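Local coordinates for protein intramolecular trans-sialidase (Macrobdella decora, PDB 3SLI) that cleaves sialic acid from sialylated glycans by intramolecular trans-glycosylation, releasing it as 2,7-anhydro-Neu5Ac, at residues P2-E16 / F168-N180. Residues are numbered along the deposited sequence; the frame is centred on the assembly and turned at random.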
loop_
_atom_site.group_PDB
_atom_site.type_symbol
_atom_site.label_atom_id
_atom_site.label_comp_id
_atom_site.label_asym_id
_atom_site.label_seq_id
_atom_site.Cartn_x
_atom_site.Cartn_y
_atom_site.Cartn_z
ATOM N N PRO A 2 29.682 21.528 27.565
ATOM C CA PRO A 2 30.729 20.665 27.014
ATOM C C PRO A 2 30.303 19.949 25.733
ATOM O O PRO A 2 29.113 19.895 25.410
ATOM C CB PRO A 2 31.004 19.694 28.163
ATOM C CG PRO A 2 29.693 19.585 28.846
ATOM C CD PRO A 2 29.204 21.012 28.861
ATOM N N GLU A 3 31.290 19.463 24.982
ATOM C CA GLU A 3 31.055 18.743 23.731
ATOM C C GLU A 3 30.868 17.247 23.974
ATOM O O GLU A 3 31.652 16.628 24.704
ATOM C CB GLU A 3 32.230 18.946 22.770
ATOM C CG GLU A 3 32.284 20.320 22.129
ATOM C CD GLU A 3 31.093 20.583 21.222
ATOM O OE1 GLU A 3 30.799 19.730 20.351
ATOM O OE2 GLU A 3 30.449 21.643 21.385
ATOM N N GLY A 4 29.837 16.669 23.363
ATOM C CA GLY A 4 29.596 15.249 23.521
ATOM C C GLY A 4 28.413 14.936 24.405
ATOM O O GLY A 4 27.480 15.725 24.524
ATOM N N ILE A 5 28.460 13.773 25.032
ATOM C CA ILE A 5 27.392 13.312 25.904
ATOM C C ILE A 5 27.208 14.138 27.181
ATOM O O ILE A 5 28.105 14.220 28.032
ATOM C CB ILE A 5 27.590 11.815 26.263
ATOM C CG1 ILE A 5 27.664 10.975 24.978
ATOM C CG2 ILE A 5 26.460 11.322 27.145
ATOM C CD1 ILE A 5 27.942 9.486 25.207
ATOM N N LEU A 6 26.032 14.748 27.295
ATOM C CA LEU A 6 25.662 15.550 28.453
ATOM C C LEU A 6 24.958 14.688 29.493
ATOM O O LEU A 6 25.047 14.949 30.690
ATOM C CB LEU A 6 24.707 16.683 28.046
ATOM C CG LEU A 6 25.173 17.725 27.029
ATOM C CD1 LEU A 6 24.091 18.787 26.861
ATOM C CD2 LEU A 6 26.498 18.358 27.488
ATOM N N MET A 7 24.282 13.638 29.034
ATOM C CA MET A 7 23.522 12.787 29.933
ATOM C C MET A 7 23.288 11.428 29.286
ATOM O O MET A 7 23.089 11.340 28.077
ATOM C CB MET A 7 22.175 13.473 30.196
ATOM C CG MET A 7 21.290 12.860 31.256
ATOM S SD MET A 7 19.734 13.807 31.388
ATOM C CE MET A 7 20.221 15.152 32.496
ATOM N N GLU A 8 23.342 10.374 30.091
ATOM C CA GLU A 8 23.102 9.026 29.610
ATOM C C GLU A 8 22.441 8.259 30.734
ATOM O O GLU A 8 22.776 8.445 31.907
ATOM C CB GLU A 8 24.397 8.333 29.182
ATOM C CG GLU A 8 24.154 6.935 28.625
ATOM C CD GLU A 8 25.405 6.253 28.102
ATOM O OE1 GLU A 8 26.264 6.933 27.502
ATOM O OE2 GLU A 8 25.512 5.019 28.270
ATOM N N LYS A 9 21.473 7.425 30.380
ATOM C CA LYS A 9 20.750 6.633 31.362
ATOM C C LYS A 9 20.420 5.301 30.702
ATOM O O LYS A 9 20.270 5.226 29.479
ATOM C CB LYS A 9 19.473 7.366 31.785
ATOM C CG LYS A 9 19.047 7.118 33.222
ATOM C CD LYS A 9 19.996 7.778 34.212
ATOM C CE LYS A 9 19.506 7.594 35.634
ATOM N NZ LYS A 9 19.318 6.159 35.969
ATOM N N ASN A 10 20.264 4.262 31.511
ATOM C CA ASN A 10 20.007 2.935 30.980
ATOM C C ASN A 10 18.998 2.139 31.815
ATOM O O ASN A 10 18.944 2.283 33.036
ATOM C CB ASN A 10 21.354 2.197 30.884
ATOM C CG ASN A 10 21.211 0.753 30.479
ATOM O OD1 ASN A 10 21.411 -0.150 31.291
ATOM N ND2 ASN A 10 20.879 0.519 29.216
ATOM N N ASN A 11 18.184 1.330 31.132
ATOM C CA ASN A 11 17.166 0.472 31.748
ATOM C C ASN A 11 16.283 1.143 32.797
ATOM O O ASN A 11 16.273 0.749 33.963
ATOM C CB ASN A 11 17.812 -0.801 32.318
ATOM C CG ASN A 11 18.583 -1.593 31.261
ATOM O OD1 ASN A 11 18.331 -1.468 30.058
ATOM N ND2 ASN A 11 19.536 -2.405 31.708
ATOM N N VAL A 12 15.509 2.131 32.366
ATOM C CA VAL A 12 14.629 2.860 33.267
ATOM C C VAL A 12 13.161 2.461 33.082
ATOM O O VAL A 12 12.577 2.678 32.014
ATOM C CB VAL A 12 14.762 4.391 33.047
ATOM C CG1 VAL A 12 13.884 5.137 34.032
ATOM C CG2 VAL A 12 16.226 4.831 33.174
ATOM N N ASP A 13 12.571 1.862 34.112
ATOM C CA ASP A 13 11.163 1.465 34.061
ATOM C C ASP A 13 10.290 2.625 34.517
ATOM O O ASP A 13 10.526 3.213 35.574
ATOM C CB ASP A 13 10.904 0.245 34.949
ATOM C CG ASP A 13 11.495 -1.032 34.379
ATOM O OD1 ASP A 13 11.617 -1.142 33.142
ATOM O OD2 ASP A 13 11.828 -1.935 35.175
ATOM N N ILE A 14 9.279 2.951 33.722
ATOM C CA ILE A 14 8.384 4.054 34.043
ATOM C C ILE A 14 6.934 3.609 34.202
ATOM O O ILE A 14 6.342 3.024 33.288
ATOM C CB ILE A 14 8.492 5.161 32.973
ATOM C CG1 ILE A 14 9.925 5.708 32.964
ATOM C CG2 ILE A 14 7.473 6.275 33.231
ATOM C CD1 ILE A 14 10.204 6.711 31.878
ATOM N N ALA A 15 6.392 3.825 35.396
ATOM C CA ALA A 15 5.008 3.480 35.680
ATOM C C ALA A 15 4.148 4.518 34.980
ATOM O O ALA A 15 4.434 5.715 35.034
ATOM C CB ALA A 15 4.743 3.495 37.181
ATOM N N GLU A 16 3.117 4.038 34.295
ATOM C CA GLU A 16 2.192 4.873 33.545
ATOM C C GLU A 16 1.687 6.059 34.359
ATOM O O GLU A 16 1.144 5.882 35.452
ATOM C CB GLU A 16 1.024 4.001 33.092
ATOM C CG GLU A 16 0.113 4.608 32.052
ATOM C CD GLU A 16 -0.934 3.612 31.595
ATOM O OE1 GLU A 16 -1.516 2.924 32.462
ATOM O OE2 GLU A 16 -1.156 3.484 30.377
ATOM N N PHE A 168 3.663 8.320 29.463
ATOM C CA PHE A 168 4.244 7.112 28.888
ATOM C C PHE A 168 4.183 6.007 29.953
ATOM O O PHE A 168 4.105 6.274 31.160
ATOM C CB PHE A 168 5.708 7.385 28.489
ATOM C CG PHE A 168 6.508 6.151 28.139
ATOM C CD1 PHE A 168 6.462 5.611 26.851
ATOM C CD2 PHE A 168 7.363 5.568 29.081
ATOM C CE1 PHE A 168 7.262 4.513 26.504
ATOM C CE2 PHE A 168 8.171 4.467 28.749
ATOM C CZ PHE A 168 8.120 3.942 27.457
ATOM N N GLY A 169 4.206 4.765 29.491
ATOM C CA GLY A 169 4.195 3.619 30.378
ATOM C C GLY A 169 5.057 2.594 29.670
ATOM O O GLY A 169 4.865 2.352 28.471
ATOM N N GLY A 170 6.061 2.065 30.363
ATOM C CA GLY A 170 6.936 1.078 29.752
ATOM C C GLY A 170 8.373 1.169 30.236
ATOM O O GLY A 170 8.615 1.451 31.413
ATOM N N THR A 171 9.319 0.963 29.323
ATOM C CA THR A 171 10.744 1.002 29.645
ATOM C C THR A 171 11.587 1.839 28.681
ATOM O O THR A 171 11.431 1.751 27.460
ATOM C CB THR A 171 11.352 -0.432 29.650
ATOM O OG1 THR A 171 10.690 -1.239 30.632
ATOM C CG2 THR A 171 12.860 -0.394 29.956
ATOM N N ILE A 172 12.452 2.684 29.235
ATOM C CA ILE A 172 13.372 3.459 28.415
ATOM C C ILE A 172 14.636 2.589 28.494
ATOM O O ILE A 172 15.295 2.525 29.537
ATOM C CB ILE A 172 13.666 4.869 28.992
ATOM C CG1 ILE A 172 12.387 5.716 29.050
ATOM C CG2 ILE A 172 14.715 5.578 28.131
ATOM C CD1 ILE A 172 11.755 5.983 27.701
ATOM N N GLY A 173 14.901 1.839 27.429
ATOM C CA GLY A 173 16.060 0.966 27.400
ATOM C C GLY A 173 17.366 1.724 27.529
ATOM O O GLY A 173 18.265 1.317 28.271
ATOM N N ASP A 174 17.457 2.854 26.838
ATOM C CA ASP A 174 18.662 3.656 26.871
ATOM C C ASP A 174 18.374 5.042 26.323
ATOM O O ASP A 174 17.480 5.214 25.494
ATOM C CB ASP A 174 19.743 2.984 26.008
ATOM C CG ASP A 174 21.143 3.498 26.304
ATOM O OD1 ASP A 174 21.777 2.988 27.259
ATOM O OD2 ASP A 174 21.609 4.408 25.583
ATOM N N ILE A 175 19.089 6.033 26.841
ATOM C CA ILE A 175 18.977 7.398 26.360
ATOM C C ILE A 175 20.347 8.061 26.446
ATOM O O ILE A 175 21.073 7.878 27.423
ATOM C CB ILE A 175 17.935 8.262 27.131
ATOM C CG1 ILE A 175 17.873 9.655 26.491
ATOM C CG2 ILE A 175 18.278 8.359 28.621
ATOM C CD1 ILE A 175 16.893 10.599 27.134
ATOM N N LYS A 176 20.706 8.769 25.385
ATOM C CA LYS A 176 21.965 9.496 25.291
ATOM C C LYS A 176 21.620 10.863 24.729
ATOM O O LYS A 176 20.917 10.967 23.715
ATOM C CB LYS A 176 22.942 8.796 24.342
ATOM C CG LYS A 176 23.602 7.550 24.904
ATOM C CD LYS A 176 24.506 6.913 23.863
ATOM C CE LYS A 176 25.317 5.768 24.454
ATOM N NZ LYS A 176 24.463 4.680 25.018
ATOM N N VAL A 177 22.070 11.907 25.415
ATOM C CA VAL A 177 21.823 13.281 24.995
ATOM C C VAL A 177 23.186 13.905 24.695
ATOM O O VAL A 177 24.057 13.935 25.576
ATOM C CB VAL A 177 21.127 14.094 26.124
ATOM C CG1 VAL A 177 20.804 15.500 25.648
ATOM C CG2 VAL A 177 19.866 13.387 26.591
ATOM N N TYR A 178 23.366 14.366 23.454
ATOM C CA TYR A 178 24.603 15.004 22.977
ATOM C C TYR A 178 24.377 16.489 22.729
ATOM O O TYR A 178 23.317 16.885 22.246
ATOM C CB TYR A 178 25.030 14.411 21.631
ATOM C CG TYR A 178 25.353 12.943 21.635
ATOM C CD1 TYR A 178 24.340 11.987 21.632
ATOM C CD2 TYR A 178 26.679 12.504 21.613
ATOM C CE1 TYR A 178 24.636 10.627 21.609
ATOM C CE2 TYR A 178 26.989 11.150 21.588
ATOM C CZ TYR A 178 25.964 10.217 21.586
ATOM O OH TYR A 178 26.264 8.872 21.566
ATOM N N SER A 179 25.381 17.309 23.012
ATOM C CA SER A 179 25.269 18.740 22.758
ATOM C C SER A 179 25.542 18.998 21.278
ATOM O O SER A 179 25.151 20.027 20.727
ATOM C CB SER A 179 26.296 19.513 23.592
ATOM O OG SER A 179 27.613 19.148 23.213
ATOM N N ASN A 180 26.259 18.071 20.651
ATOM C CA ASN A 180 26.624 18.172 19.241
ATOM C C ASN A 180 25.619 17.480 18.312
ATOM O O ASN A 180 24.867 16.594 18.732
ATOM C CB ASN A 180 28.032 17.588 19.025
ATOM C CG ASN A 180 28.167 16.168 19.549
ATOM O OD1 ASN A 180 27.974 15.912 20.731
ATOM N ND2 ASN A 180 28.511 15.239 18.668
#
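Glu-8 sends CG opposite its backbone N (chi1 -178°) and runs extended beyond, while Lys-176 sets CG opposite its carbonyl carbon (chi1 -76°) and bends only at chi4; the two chains lie side by side, pointing the same way. OE1 of Glu-8 rests on CE of Lys-176, while OE2 makes a weak salt bridge to NZ at 3.4 Å. The ammonium is held more closely by its own strand-mate: NZ of Lys-176 lies 2.9 Å from OD2 of Asp-174, on the syn side of the carboxylate. The other oxygen, OD1, accepts a hydrogen bond from ND2 of Asn-10 on its anti lone pair at 3.3 Å, somewhat out of the amide plane, the amide and carboxylate planes standing 57° apart. This lysine probably offsets the two nearby acids. On the same face, toward one end of the strands, Thr-171 OG1 donates to Asp-13 OD1 (2.7 Å); toward the other, Ile-5 CG1 lies 3.5 Å from Tyr-178 CE2.

The other face is largely apolar. Ile-14 reaches Ile-172 through CD1 and sets CB near the ring edge of Phe-168; Val-12 pairs with Ile-172, and Met-7 with Val-177. Beneath these side chains, strands 7-14 and 170-178 run antiparallel, joined by backbone bonds such as Val-177 N to Met-7 O. A classic beta bulge sets Leu-6 and Met-7 together opposite Val-177, whose O takes a 2.7 Å bond from Leu-6 N and only a weak one from Met-7 N. Past it, Ser-179 OG donates in plane to a lone pair of Pro-2 O at 2.8 Å.

The pair belongs to a sheet of the N-terminal, concanavalin-like domain. Strand 170-178 lies between strands 37-45 and 7-14, bonded to both. Phe-168 and Ile-175 pack on strand 51-58 of the second sheet, while Leu-6 and Met-7 meet helix 28-31.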